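Local coordinates for protein AtFKBP42 (Arabidopsis thaliana, PDB 2F4E) that probably catalyses cis-trans isomerisation of peptidyl-proline bonds, takes part in regulating MDR-type ABC transporters and modulates uptake of MRP substrates into the vacuole, at residues W77-W89 / P141-E154. Numbering follows the deposited sequence.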
ATOM      1  N   TRP A  77       1.794  -8.943   1.549  1.00 28.90           N
ATOM      2  CA  TRP A  77       2.583 -10.086   1.988  1.00 33.78           C
ATOM      3  C   TRP A  77       3.255  -9.745   3.313  1.00 37.09           C
ATOM      4  O   TRP A  77       3.738  -8.621   3.500  1.00 37.59           O
ATOM      5  CB  TRP A  77       3.704 -10.375   0.985  1.00 31.33           C
ATOM      6  CG  TRP A  77       3.323 -10.966  -0.323  1.00 34.84           C
ATOM      7  CD1 TRP A  77       3.114 -12.288  -0.592  1.00 34.73           C
ATOM      8  CD2 TRP A  77       3.159 -10.272  -1.562  1.00 34.01           C
ATOM      9  NE1 TRP A  77       2.831 -12.460  -1.920  1.00 36.01           N
ATOM     10  CE2 TRP A  77       2.850 -11.239  -2.540  1.00 32.51           C
ATOM     11  CE3 TRP A  77       3.241  -8.924  -1.942  1.00 35.93           C
ATOM     12  CZ2 TRP A  77       2.624 -10.906  -3.870  1.00 32.43           C
ATOM     13  CZ3 TRP A  77       3.018  -8.597  -3.264  1.00 33.19           C
ATOM     14  CH2 TRP A  77       2.712  -9.585  -4.214  1.00 33.82           C
ATOM     15  N   THR A  78       3.285 -10.705   4.231  1.00 37.43           N
ATOM     16  CA  THR A  78       3.975 -10.510   5.496  1.00 41.27           C
ATOM     17  C   THR A  78       5.431 -10.696   5.083  1.00 41.59           C
ATOM     18  O   THR A  78       5.763 -11.633   4.352  1.00 38.70           O
ATOM     19  CB  THR A  78       3.627 -11.587   6.525  1.00 41.32           C
ATOM     20  OG1 THR A  78       3.633 -12.880   5.904  1.00 42.45           O
ATOM     21  CG2 THR A  78       2.256 -11.320   7.131  1.00 41.81           C
ATOM     22  N   LYS A  79       6.292  -9.793   5.523  1.00 44.54           N
ATOM     23  CA  LYS A  79       7.710  -9.849   5.174  1.00 49.05           C
ATOM     24  C   LYS A  79       8.458 -11.085   5.629  1.00 51.82           C
ATOM     25  O   LYS A  79       9.272 -11.599   4.896  1.00 54.01           O
ATOM     26  CB  LYS A  79       8.420  -8.618   5.733  1.00 49.04           C
ATOM     27  CG  LYS A  79       8.127  -7.332   5.015  1.00 49.61           C
ATOM     28  CD  LYS A  79       9.141  -7.079   3.921  1.00 49.73           C
ATOM     29  CE  LYS A  79       9.139  -5.619   3.513  1.00 50.55           C
ATOM     30  NZ  LYS A  79      10.388  -5.275   2.768  1.00 48.91           N
ATOM     31  N   ASN A  80       8.165 -11.584   6.817  1.00 55.47           N
ATOM     32  CA  ASN A  80       8.938 -12.719   7.273  1.00 60.44           C
ATOM     33  C   ASN A  80       8.549 -14.152   6.949  1.00 61.51           C
ATOM     34  O   ASN A  80       9.195 -15.097   7.431  1.00 63.59           O
ATOM     35  CB  ASN A  80       9.255 -12.579   8.762  1.00 62.79           C
ATOM     36  CG  ASN A  80      10.502 -11.730   8.998  1.00 65.10           C
ATOM     37  OD1 ASN A  80      10.444 -10.497   9.018  1.00 66.86           O
ATOM     38  ND2 ASN A  80      11.645 -12.391   9.149  1.00 66.42           N
ATOM     39  N   SER A  81       7.518 -14.346   6.139  1.00 61.44           N
ATOM     40  CA  SER A  81       7.154 -15.702   5.730  1.00 61.97           C
ATOM     41  C   SER A  81       6.818 -15.584   4.247  1.00 60.70           C
ATOM     42  O   SER A  81       6.803 -16.570   3.512  1.00 60.98           O
ATOM     43  CB  SER A  81       5.946 -16.205   6.512  1.00 64.00           C
ATOM     44  OG  SER A  81       4.787 -15.440   6.212  1.00 67.76           O
ATOM     45  N   GLN A  82       6.584 -14.345   3.823  1.00 60.14           N
ATOM     46  CA  GLN A  82       6.260 -14.017   2.443  1.00 58.94           C
ATOM     47  C   GLN A  82       4.933 -14.653   2.062  1.00 56.68           C
ATOM     48  O   GLN A  82       4.761 -15.174   0.946  1.00 55.50           O
ATOM     49  CB  GLN A  82       7.365 -14.505   1.516  1.00 62.60           C
ATOM     50  CG  GLN A  82       7.796 -13.445   0.514  1.00 67.87           C
ATOM     51  CD  GLN A  82       8.626 -12.324   1.145  1.00 71.05           C
ATOM     52  OE1 GLN A  82       8.795 -11.249   0.551  1.00 72.69           O
ATOM     53  NE2 GLN A  82       9.157 -12.575   2.348  1.00 72.12           N
ATOM     54  N   HIS A  83       4.000 -14.604   3.006  1.00 52.26           N
ATOM     55  CA  HIS A  83       2.664 -15.149   2.801  1.00 50.09           C
ATOM     56  C   HIS A  83       1.743 -14.070   2.253  1.00 46.70           C
ATOM     57  O   HIS A  83       1.682 -12.966   2.794  1.00 45.03           O
ATOM     58  CB  HIS A  83       2.104 -15.671   4.125  1.00 53.48           C
ATOM     59  CG  HIS A  83       0.617 -15.856   4.129  1.00 56.52           C
ATOM     60  ND1 HIS A  83      -0.212 -15.178   4.997  1.00 57.05           N
ATOM     61  CD2 HIS A  83      -0.185 -16.643   3.371  1.00 56.96           C
ATOM     62  CE1 HIS A  83      -1.465 -15.541   4.775  1.00 58.72           C
ATOM     63  NE2 HIS A  83      -1.478 -16.427   3.793  1.00 59.31           N
ATOM     64  N   LYS A  84       1.022 -14.394   1.187  1.00 43.27           N
ATOM     65  CA  LYS A  84       0.091 -13.446   0.585  1.00 42.33           C
ATOM     66  C   LYS A  84      -1.249 -13.555   1.309  1.00 40.63           C
ATOM     67  O   LYS A  84      -1.943 -14.568   1.195  1.00 43.07           O
ATOM     68  CB  LYS A  84      -0.098 -13.758  -0.905  1.00 42.49           C
ATOM     69  CG  LYS A  84      -0.666 -12.616  -1.715  1.00 40.61           C
ATOM     70  CD  LYS A  84      -0.958 -13.028  -3.152  1.00 41.44           C
ATOM     71  CE  LYS A  84      -2.145 -13.979  -3.224  1.00 40.47           C
ATOM     72  NZ  LYS A  84      -2.630 -14.203  -4.612  1.00 41.09           N
ATOM     73  N   PHE A  85      -1.619 -12.517   2.050  1.00 37.59           N
ATOM     74  CA  PHE A  85      -2.882 -12.546   2.776  1.00 35.98           C
ATOM     75  C   PHE A  85      -3.928 -11.593   2.199  1.00 37.10           C
ATOM     76  O   PHE A  85      -5.016 -11.433   2.757  1.00 38.57           O
ATOM     77  CB  PHE A  85      -2.632 -12.249   4.255  1.00 34.57           C
ATOM     78  CG  PHE A  85      -2.166 -10.849   4.533  1.00 31.87           C
ATOM     79  CD1 PHE A  85      -3.079  -9.823   4.730  1.00 31.38           C
ATOM     80  CD2 PHE A  85      -0.808 -10.561   4.610  1.00 32.01           C
ATOM     81  CE1 PHE A  85      -2.645  -8.524   5.023  1.00 32.85           C
ATOM     82  CE2 PHE A  85      -0.362  -9.272   4.900  1.00 34.76           C
ATOM     83  CZ  PHE A  85      -1.282  -8.246   5.103  1.00 35.84           C
ATOM     84  N   GLU A  86      -3.601 -10.964   1.077  1.00 38.75           N
ATOM     85  CA  GLU A  86      -4.537 -10.046   0.424  1.00 37.57           C
ATOM     86  C   GLU A  86      -4.140  -9.919  -1.048  1.00 36.12           C
ATOM     87  O   GLU A  86      -2.950  -9.847  -1.360  1.00 34.12           O
ATOM     88  CB  GLU A  86      -4.492  -8.676   1.105  1.00 41.85           C
ATOM     89  CG  GLU A  86      -5.859  -8.053   1.379  1.00 49.70           C
ATOM     90  CD  GLU A  86      -6.161  -7.891   2.877  1.00 53.39           C
ATOM     91  OE1 GLU A  86      -6.058  -8.880   3.632  1.00 55.78           O
ATOM     92  OE2 GLU A  86      -6.512  -6.777   3.321  1.00 55.77           O
ATOM     93  N   ASP A  87      -5.136  -9.899  -1.935  1.00 33.56           N
ATOM     94  CA  ASP A  87      -4.922  -9.804  -3.380  1.00 33.72           C
ATOM     95  C   ASP A  87      -6.217  -9.338  -4.041  1.00 33.74           C
ATOM     96  O   ASP A  87      -7.047 -10.156  -4.433  1.00 33.57           O
ATOM     97  CB  ASP A  87      -4.541 -11.178  -3.945  1.00 34.15           C
ATOM     98  CG  ASP A  87      -3.922 -11.097  -5.332  1.00 36.33           C
ATOM     99  OD1 ASP A  87      -4.421 -10.341  -6.186  1.00 33.56           O
ATOM    100  OD2 ASP A  87      -2.934 -11.812  -5.577  1.00 39.51           O
ATOM    101  N   THR A  88      -6.396  -8.024  -4.156  1.00 33.38           N
ATOM    102  CA  THR A  88      -7.605  -7.486  -4.772  1.00 30.45           C
ATOM    103  C   THR A  88      -7.743  -7.835  -6.244  1.00 30.98           C
ATOM    104  O   THR A  88      -8.850  -7.874  -6.749  1.00 30.24           O
ATOM    105  CB  THR A  88      -7.703  -5.951  -4.605  1.00 29.43           C
ATOM    106  OG1 THR A  88      -6.628  -5.317  -5.309  1.00 28.92           O
ATOM    107  CG2 THR A  88      -7.670  -5.579  -3.112  1.00 24.02           C
ATOM    108  N   TRP A  89      -6.631  -8.086  -6.932  1.00 30.00           N
ATOM    109  CA  TRP A  89      -6.694  -8.469  -8.343  1.00 34.03           C
ATOM    110  C   TRP A  89      -7.337  -9.841  -8.476  1.00 36.05           C
ATOM    111  O   TRP A  89      -8.186 -10.047  -9.330  1.00 35.46           O
ATOM    112  CB  TRP A  89      -5.303  -8.518  -8.971  1.00 31.25           C
ATOM    113  CG  TRP A  89      -4.778  -7.191  -9.413  1.00 33.78           C
ATOM    114  CD1 TRP A  89      -5.215  -6.438 -10.469  1.00 32.09           C
ATOM    115  CD2 TRP A  89      -3.690  -6.471  -8.831  1.00 32.72           C
ATOM    116  NE1 TRP A  89      -4.461  -5.300 -10.577  1.00 31.77           N
ATOM    117  CE2 TRP A  89      -3.514  -5.291  -9.580  1.00 33.11           C
ATOM    118  CE3 TRP A  89      -2.841  -6.706  -7.739  1.00 34.87           C
ATOM    119  CZ2 TRP A  89      -2.529  -4.347  -9.285  1.00 32.30           C
ATOM    120  CZ3 TRP A  89      -1.859  -5.767  -7.438  1.00 33.64           C
ATOM    121  CH2 TRP A  89      -1.713  -4.601  -8.211  1.00 30.55           C
ATOM    122  N   PRO A 141      -7.477 -11.285   7.893  1.00 38.49           N
ATOM    123  CA  PRO A 141      -6.349 -12.191   7.705  1.00 37.31           C
ATOM    124  C   PRO A 141      -5.605 -12.545   8.996  1.00 37.83           C
ATOM    125  O   PRO A 141      -5.768 -11.908  10.041  1.00 37.35           O
ATOM    126  CB  PRO A 141      -5.471 -11.408   6.745  1.00 37.35           C
ATOM    127  CG  PRO A 141      -5.560 -10.051   7.325  1.00 38.23           C
ATOM    128  CD  PRO A 141      -7.042  -9.893   7.669  1.00 37.29           C
ATOM    129  N   ASN A 142      -4.788 -13.580   8.910  1.00 37.79           N
ATOM    130  CA  ASN A 142      -3.994 -13.979  10.053  1.00 38.34           C
ATOM    131  C   ASN A 142      -2.640 -13.314   9.860  1.00 37.14           C
ATOM    132  O   ASN A 142      -1.880 -13.694   8.974  1.00 36.88           O
ATOM    133  CB  ASN A 142      -3.838 -15.500  10.116  1.00 38.97           C
ATOM    134  CG  ASN A 142      -2.680 -15.933  11.006  1.00 41.88           C
ATOM    135  OD1 ASN A 142      -1.686 -16.464  10.519  1.00 44.86           O
ATOM    136  ND2 ASN A 142      -2.805 -15.708  12.313  1.00 43.43           N
ATOM    137  N   VAL A 143      -2.363 -12.292  10.661  1.00 36.81           N
ATOM    138  CA  VAL A 143      -1.095 -11.589  10.581  1.00 36.58           C
ATOM    139  C   VAL A 143      -0.417 -11.672  11.930  1.00 36.68           C
ATOM    140  O   VAL A 143      -1.008 -11.305  12.942  1.00 35.13           O
ATOM    141  CB  VAL A 143      -1.281 -10.098  10.217  1.00 36.54           C
ATOM    142  CG1 VAL A 143       0.058  -9.376  10.291  1.00 34.98           C
ATOM    143  CG2 VAL A 143      -1.865  -9.975   8.829  1.00 35.17           C
ATOM    144  N   PRO A 144       0.828 -12.179  11.964  1.00 37.74           N
ATOM    145  CA  PRO A 144       1.612 -12.319  13.197  1.00 37.58           C
ATOM    146  C   PRO A 144       1.866 -10.980  13.871  1.00 37.01           C
ATOM    147  O   PRO A 144       1.708  -9.929  13.259  1.00 36.15           O
ATOM    148  CB  PRO A 144       2.914 -12.953  12.706  1.00 38.42           C
ATOM    149  CG  PRO A 144       2.475 -13.763  11.538  1.00 38.71           C
ATOM    150  CD  PRO A 144       1.529 -12.818  10.835  1.00 38.93           C
ATOM    151  N   PRO A 145       2.243 -11.005  15.153  1.00 38.69           N
ATOM    152  CA  PRO A 145       2.523  -9.779  15.900  1.00 37.66           C
ATOM    153  C   PRO A 145       3.769  -9.085  15.335  1.00 37.73           C
ATOM    154  O   PRO A 145       4.691  -9.744  14.871  1.00 36.98           O
ATOM    155  CB  PRO A 145       2.747 -10.294  17.320  1.00 39.59           C
ATOM    156  CG  PRO A 145       1.875 -11.497  17.385  1.00 39.36           C
ATOM    157  CD  PRO A 145       2.155 -12.161  16.061  1.00 39.56           C
ATOM    158  N   MET A 146       3.777  -7.755  15.361  1.00 39.13           N
ATOM    159  CA  MET A 146       4.906  -6.968  14.869  1.00 38.74           C
ATOM    160  C   MET A 146       5.426  -7.512  13.540  1.00 36.39           C
ATOM    161  O   MET A 146       6.624  -7.708  13.357  1.00 33.40           O
ATOM    162  CB  MET A 146       6.025  -6.950  15.923  1.00 41.54           C
ATOM    163  CG  MET A 146       5.542  -6.527  17.318  1.00 46.03           C
ATOM    164  SD  MET A 146       6.791  -6.554  18.644  1.00 51.50           S
ATOM    165  CE  MET A 146       7.371  -8.273  18.512  1.00 49.64           C
ATOM    166  N   ALA A 147       4.512  -7.760  12.609  1.00 34.92           N
ATOM    167  CA  ALA A 147       4.901  -8.283  11.305  1.00 35.56           C
ATOM    168  C   ALA A 147       5.011  -7.200  10.231  1.00 35.23           C
ATOM    169  O   ALA A 147       4.003  -6.632   9.806  1.00 35.50           O
ATOM    170  CB  ALA A 147       3.911  -9.362  10.861  1.00 35.04           C
ATOM    171  N   ASP A 148       6.233  -6.914   9.790  1.00 36.55           N
ATOM    172  CA  ASP A 148       6.420  -5.920   8.744  1.00 35.35           C
ATOM    173  C   ASP A 148       5.741  -6.447   7.495  1.00 34.92           C
ATOM    174  O   ASP A 148       5.693  -7.650   7.277  1.00 35.13           O
ATOM    175  CB  ASP A 148       7.907  -5.679   8.467  1.00 35.82           C
ATOM    176  CG  ASP A 148       8.555  -4.785   9.508  1.00 39.77           C
ATOM    177  OD1 ASP A 148       7.829  -3.955  10.089  1.00 42.76           O
ATOM    178  OD2 ASP A 148       9.775  -4.907   9.751  1.00 38.11           O
ATOM    179  N   LEU A 149       5.220  -5.542   6.680  1.00 32.98           N
ATOM    180  CA  LEU A 149       4.514  -5.933   5.480  1.00 31.64           C
ATOM    181  C   LEU A 149       5.076  -5.362   4.193  1.00 32.35           C
ATOM    182  O   LEU A 149       5.856  -4.399   4.189  1.00 30.89           O
ATOM    183  CB  LEU A 149       3.057  -5.504   5.596  1.00 30.88           C
ATOM    184  CG  LEU A 149       2.272  -5.917   6.839  1.00 30.89           C
ATOM    185  CD1 LEU A 149       0.849  -5.424   6.683  1.00 31.65           C
ATOM    186  CD2 LEU A 149       2.294  -7.428   7.001  1.00 29.61           C
ATOM    187  N   LEU A 150       4.650  -5.976   3.097  1.00 29.34           N
ATOM    188  CA  LEU A 150       5.028  -5.552   1.765  1.00 27.23           C
ATOM    189  C   LEU A 150       3.729  -5.388   0.995  1.00 28.56           C
ATOM    190  O   LEU A 150       2.808  -6.199   1.126  1.00 27.24           O
ATOM    191  CB  LEU A 150       5.885  -6.602   1.058  1.00 28.48           C
ATOM    192  CG  LEU A 150       6.209  -6.228  -0.396  1.00 30.47           C
ATOM    193  CD1 LEU A 150       7.183  -5.086  -0.396  1.00 30.93           C
ATOM    194  CD2 LEU A 150       6.800  -7.395  -1.149  1.00 29.74           C
ATOM    195  N   TYR A 151       3.652  -4.331   0.205  1.00 26.04           N
ATOM    196  CA  TYR A 151       2.475  -4.084  -0.608  1.00 28.10           C
ATOM    197  C   TYR A 151       2.887  -3.823  -2.042  1.00 28.74           C
ATOM    198  O   TYR A 151       3.907  -3.202  -2.312  1.00 28.31           O
ATOM    199  CB  TYR A 151       1.698  -2.864  -0.125  1.00 27.91           C
ATOM    200  CG  TYR A 151       1.053  -2.969   1.232  1.00 28.92           C
ATOM    201  CD1 TYR A 151      -0.131  -3.674   1.420  1.00 26.38           C
ATOM    202  CD2 TYR A 151       1.592  -2.286   2.317  1.00 24.13           C
ATOM    203  CE1 TYR A 151      -0.767  -3.676   2.662  1.00 28.70           C
ATOM    204  CE2 TYR A 151       0.972  -2.282   3.549  1.00 29.54           C
ATOM    205  CZ  TYR A 151      -0.195  -2.971   3.718  1.00 26.65           C
ATOM    206  OH  TYR A 151      -0.774  -2.934   4.952  1.00 30.16           O
ATOM    207  N   GLU A 152       2.085  -4.331  -2.959  1.00 28.71           N
ATOM    208  CA  GLU A 152       2.307  -4.111  -4.369  1.00 29.36           C
ATOM    209  C   GLU A 152       1.011  -3.405  -4.701  1.00 31.08           C
ATOM    210  O   GLU A 152      -0.037  -4.043  -4.841  1.00 32.09           O
ATOM    211  CB  GLU A 152       2.409  -5.429  -5.132  1.00 30.53           C
ATOM    212  CG  GLU A 152       2.727  -5.232  -6.606  1.00 36.78           C
ATOM    213  CD  GLU A 152       2.479  -6.471  -7.465  1.00 40.13           C
ATOM    214  OE1 GLU A 152       2.182  -7.555  -6.932  1.00 40.75           O
ATOM    215  OE2 GLU A 152       2.595  -6.354  -8.703  1.00 42.35           O
ATOM    216  N   VAL A 153       1.071  -2.085  -4.788  1.00 29.78           N
ATOM    217  CA  VAL A 153      -0.131  -1.317  -5.065  1.00 32.75           C
ATOM    218  C   VAL A 153      -0.174  -0.538  -6.378  1.00 34.03           C
ATOM    219  O   VAL A 153       0.811   0.057  -6.807  1.00 35.57           O
ATOM    220  CB  VAL A 153      -0.428  -0.338  -3.903  1.00 33.19           C
ATOM    221  CG1 VAL A 153       0.804   0.497  -3.602  1.00 33.34           C
ATOM    222  CG2 VAL A 153      -1.593   0.562  -4.264  1.00 30.71           C
ATOM    223  N   GLU A 154      -1.336  -0.560  -7.014  1.00 30.83           N
ATOM    224  CA  GLU A 154      -1.536   0.173  -8.246  1.00 34.18           C
ATOM    225  C   GLU A 154      -2.771   1.046  -8.082  1.00 34.06           C
ATOM    226  O   GLU A 154      -3.880   0.545  -7.870  1.00 35.80           O
ATOM    227  CB  GLU A 154      -1.712  -0.764  -9.446  1.00 32.41           C
ATOM    228  CG  GLU A 154      -1.993   0.014 -10.716  1.00 41.03           C
ATOM    229  CD  GLU A 154      -2.019  -0.842 -11.960  1.00 44.43           C
ATOM    230  OE1 GLU A 154      -1.605  -2.016 -11.893  1.00 47.50           O
ATOM    231  OE2 GLU A 154      -2.464  -0.323 -13.006  1.00 46.72           O
TER
HETATM  232  O   HOH W   1       8.408  -8.589  10.491  1.00 39.61           O
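Trp77 and Leu150 form an antiparallel hydrogen-bonded pair at the end of strand 69-78, with Trp77 N donating to Leu150 O (3.0 Å) and Leu150 N to Trp77 O (2.8 Å). Beyond the non-hydrogen-bonded pair Thr78-Leu149, a nearly straight bond from Lys79 N to Asp148 O (2.8 Å, 169° at the hydrogen) carries the ladder into the turn. Phe85 CG lies between its backbone N and carbonyl carbon (chi1 67°), which turns the ring toward the 141-148 loop. Val143 CG2 sits over the ring centre in a CH-pi contact, 4.0 Å from the centroid, while Pro141 CB reaches CD1 of Phe85 at 3.5 Å and CD2 of Leu149, first in the following strand, approaches CE2. With an alanine here, Val143 CG2 would probably lose its CH-pi partner and a gap would open between Pro141 and Leu149. On the Trp77 side of the sheet, Glu152 OE1 meets the edge of the Trp77 ring 3.4 Å from CH2, its carboxylate 16° from the ring plane, and forms a salt bridge with Arg75. The contact joins a beta-hairpin of the FKBP fold to strand 149-158 and the loop before it, apolar round Phe85, whereas Arg75 probably stabilises the buried Glu152 carboxylate as an anion.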